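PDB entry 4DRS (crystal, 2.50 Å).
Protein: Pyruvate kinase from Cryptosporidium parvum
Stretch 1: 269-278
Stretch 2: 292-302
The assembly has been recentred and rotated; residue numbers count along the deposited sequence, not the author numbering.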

# COMPACT_ATOMS: atom_id res chain seq x y z
N SER A 269 -3.79 29.46 20.40
CA SER A 269 -3.14 30.55 19.68
C SER A 269 -3.77 30.75 18.31
O SER A 269 -3.97 29.79 17.56
CB SER A 269 -1.65 30.29 19.56
OG SER A 269 -1.03 30.31 20.84
N LYS A 270 -4.08 32.01 18.01
CA LYS A 270 -4.68 32.38 16.74
C LYS A 270 -3.60 32.83 15.77
O LYS A 270 -2.89 33.81 16.02
CB LYS A 270 -5.70 33.50 16.93
CG LYS A 270 -6.93 33.08 17.73
CD LYS A 270 -7.73 34.27 18.23
CE LYS A 270 -8.32 35.08 17.09
NZ LYS A 270 -8.99 36.30 17.61
N ILE A 271 -3.48 32.09 14.67
CA ILE A 271 -2.59 32.46 13.59
C ILE A 271 -3.36 33.38 12.66
O ILE A 271 -4.29 32.95 11.98
CB ILE A 271 -2.07 31.21 12.84
CG1 ILE A 271 -1.51 30.17 13.83
CG2 ILE A 271 -1.04 31.59 11.77
CD1 ILE A 271 -0.41 30.68 14.74
N GLU A 272 -2.99 34.65 12.67
CA GLU A 272 -3.76 35.70 12.00
C GLU A 272 -2.89 36.57 11.09
O GLU A 272 -3.37 37.54 10.51
CB GLU A 272 -4.43 36.61 13.03
CG GLU A 272 -5.51 35.96 13.86
CD GLU A 272 -6.24 36.96 14.73
OE1 GLU A 272 -7.11 37.69 14.22
OE2 GLU A 272 -5.94 37.00 15.94
N ASN A 273 -1.61 36.23 10.98
CA ASN A 273 -0.69 36.98 10.11
C ASN A 273 0.53 36.17 9.68
O ASN A 273 0.72 35.04 10.13
CB ASN A 273 -0.28 38.32 10.75
CG ASN A 273 0.56 38.16 12.01
OD1 ASN A 273 1.04 37.07 12.34
ND2 ASN A 273 0.76 39.26 12.71
N LEU A 274 1.34 36.77 8.82
CA LEU A 274 2.50 36.10 8.21
C LEU A 274 3.51 35.62 9.25
O LEU A 274 4.01 34.50 9.15
CB LEU A 274 3.16 37.01 7.16
CG LEU A 274 4.31 36.44 6.30
CD1 LEU A 274 3.93 35.14 5.60
CD2 LEU A 274 4.79 37.47 5.29
N GLU A 275 3.80 36.46 10.25
CA GLU A 275 4.72 36.10 11.32
C GLU A 275 4.31 34.80 12.00
O GLU A 275 5.12 33.88 12.16
CB GLU A 275 4.84 37.22 12.36
CG GLU A 275 6.05 38.12 12.17
CD GLU A 275 7.37 37.41 12.45
OE1 GLU A 275 7.54 36.88 13.57
OE2 GLU A 275 8.24 37.38 11.55
N GLY A 276 3.04 34.72 12.39
CA GLY A 276 2.46 33.52 12.98
C GLY A 276 2.62 32.29 12.10
O GLY A 276 2.92 31.21 12.60
N VAL A 277 2.41 32.46 10.79
CA VAL A 277 2.59 31.37 9.83
C VAL A 277 4.06 30.91 9.77
O VAL A 277 4.34 29.71 9.81
CB VAL A 277 2.09 31.74 8.41
CG1 VAL A 277 2.31 30.59 7.44
CG2 VAL A 277 0.61 32.14 8.44
N ILE A 278 4.98 31.88 9.67
CA ILE A 278 6.42 31.61 9.66
C ILE A 278 6.85 30.86 10.93
O ILE A 278 7.61 29.89 10.86
CB ILE A 278 7.24 32.91 9.49
CG1 ILE A 278 7.06 33.48 8.07
CG2 ILE A 278 8.73 32.69 9.77
CD1 ILE A 278 7.52 34.91 7.92
N VAL A 292 -7.11 28.97 13.27
CA VAL A 292 -6.82 29.63 12.00
C VAL A 292 -7.94 30.62 11.73
O VAL A 292 -9.09 30.23 11.54
CB VAL A 292 -6.71 28.61 10.85
CG1 VAL A 292 -6.42 29.33 9.54
CG2 VAL A 292 -5.63 27.59 11.15
N ALA A 293 -7.59 31.91 11.72
CA ALA A 293 -8.57 32.99 11.58
C ALA A 293 -8.16 34.03 10.54
O ALA A 293 -6.99 34.11 10.14
CB ALA A 293 -8.84 33.65 12.93
N ARG A 294 -9.13 34.84 10.13
CA ARG A 294 -8.98 35.83 9.05
C ARG A 294 -7.82 36.80 9.28
O ARG A 294 -6.89 36.86 8.47
CB ARG A 294 -10.31 36.58 8.85
CG ARG A 294 -10.58 37.06 7.43
CD ARG A 294 -12.01 36.76 7.00
NE ARG A 294 -12.29 37.22 5.63
CZ ARG A 294 -13.34 36.84 4.90
NH1 ARG A 294 -14.23 35.99 5.38
NH2 ARG A 294 -13.50 37.33 3.68
N GLY A 295 -7.87 37.55 10.39
CA GLY A 295 -6.82 38.50 10.75
C GLY A 295 -6.32 39.38 9.62
O GLY A 295 -7.10 39.91 8.83
N ASP A 296 -5.00 39.51 9.53
CA ASP A 296 -4.34 40.33 8.51
C ASP A 296 -3.79 39.51 7.35
O ASP A 296 -3.39 40.08 6.33
CB ASP A 296 -3.20 41.14 9.13
CG ASP A 296 -3.70 42.31 9.96
OD1 ASP A 296 -4.83 42.78 9.72
OD2 ASP A 296 -2.94 42.76 10.86
N LEU A 297 -3.75 38.19 7.51
CA LEU A 297 -3.13 37.28 6.54
C LEU A 297 -3.47 37.60 5.08
O LEU A 297 -2.58 37.63 4.23
CB LEU A 297 -3.49 35.82 6.87
CG LEU A 297 -2.71 34.72 6.14
CD1 LEU A 297 -1.20 34.88 6.32
CD2 LEU A 297 -3.17 33.35 6.62
N GLY A 298 -4.75 37.87 4.82
CA GLY A 298 -5.23 38.19 3.47
C GLY A 298 -4.69 39.47 2.86
O GLY A 298 -5.06 39.83 1.74
N MET A 299 -3.82 40.16 3.60
CA MET A 299 -3.23 41.42 3.15
C MET A 299 -1.71 41.35 3.06
O MET A 299 -1.07 42.27 2.55
CB MET A 299 -3.62 42.54 4.10
CG MET A 299 -5.04 43.06 3.96
SD MET A 299 -5.50 44.11 5.35
CE MET A 299 -4.02 45.09 5.56
N GLU A 300 -1.13 40.25 3.55
CA GLU A 300 0.32 40.11 3.62
C GLU A 300 0.83 39.08 2.62
O GLU A 300 2.01 39.08 2.25
CB GLU A 300 0.75 39.75 5.04
CG GLU A 300 0.22 40.71 6.10
CD GLU A 300 0.64 40.32 7.51
OE1 GLU A 300 0.68 39.12 7.82
OE2 GLU A 300 0.91 41.24 8.32
N ILE A 301 -0.06 38.20 2.19
CA ILE A 301 0.24 37.18 1.19
C ILE A 301 -0.81 37.23 0.08
O ILE A 301 -1.87 37.83 0.27
CB ILE A 301 0.31 35.76 1.82
CG1 ILE A 301 -1.08 35.28 2.26
CG2 ILE A 301 1.30 35.73 2.98
CD1 ILE A 301 -1.20 33.77 2.37
N PRO A 302 -0.51 36.64 -1.09
CA PRO A 302 -1.55 36.52 -2.12
C PRO A 302 -2.74 35.69 -1.62
O PRO A 302 -2.53 34.65 -0.99
CB PRO A 302 -0.84 35.81 -3.27
CG PRO A 302 0.60 36.17 -3.09
CD PRO A 302 0.81 36.22 -1.61
O HOH W 1 -9.93 38.00 12.47

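The most striking feature of this contact is a helix whose first turn is served by acceptors from both stretches: the side chain of Asn273 caps it from within its own stretch, while Glu300, reaching over from the other stretch, accepts from the first amide of the helix, that of Leu274. The backbone N of Leu274 donates to Glu300 OE1 at 2.6 Å and a nearly straight 165°, and the N of Gly276 donates to Asn273 OD1 at 3.1 Å. The general principle is that amides in the first turn of a helix have no carbonyl of a preceding turn to bond, and so must find acceptors elsewhere. A carboxylate is well suited to the role, since its negative charge also complements the positive end of the helix dipole.

The approach to this helix begins as parallel sheet. Ile271 and Val292 form a bridge with their CA atoms 5.3 Å apart and their side chains on the same face, although the end of Ile271 leads away from the other stretch. One bond accompanies the bridge, and it is weak: Ala293 N donates to Ile271 O at 3.5 Å, almost linear but long.

Beyond the bridge the chains draw closer, and Glu272 O becomes the focus of the backbone contact. Asp296 N donates to Glu272 O at 2.7 Å. Leu297 N donates to Glu272 O as well, in a weak bond of 3.1 Å whose angle falls to 131°. Gly295 CA lies 3.6 Å from Glu272 O, in a CA-H...O contact. The absence of a side chain at Gly295 permits this proximity: an ideal CB on Gly295 would point toward stretch 1 and lie 2.4 Å from Glu272 CB, a clash. Its phi of 44° also favours glycine.

The Glu272 side chain lines this close passage. Glu272 CG packs 4.2 Å from Ala293 CB, and the carboxylate is held by a salt bridge, with Glu272 OE2 3.5 Å from Lys270 NZ. A water links the two stretches nearby, its oxygen accepting from Gly295 N at 3.0 Å and donating weakly to Glu272 OE1 at 3.3 Å.

Side-chain packing completes the junction on the helical side. Leu297 CD1 lies 3.9 Å from Val277 CG2 and 4.0 Å from Leu274 N, so one methyl group packs against a side chain of the helix and also touches the backbone at Leu274. Leu274 CD1 meets Ile301 CG2 at 3.8 Å. Together the stretches bury 512 Å², combining a parallel bridge, a shared carbonyl and a helix start completed by a carboxylate distant in sequence.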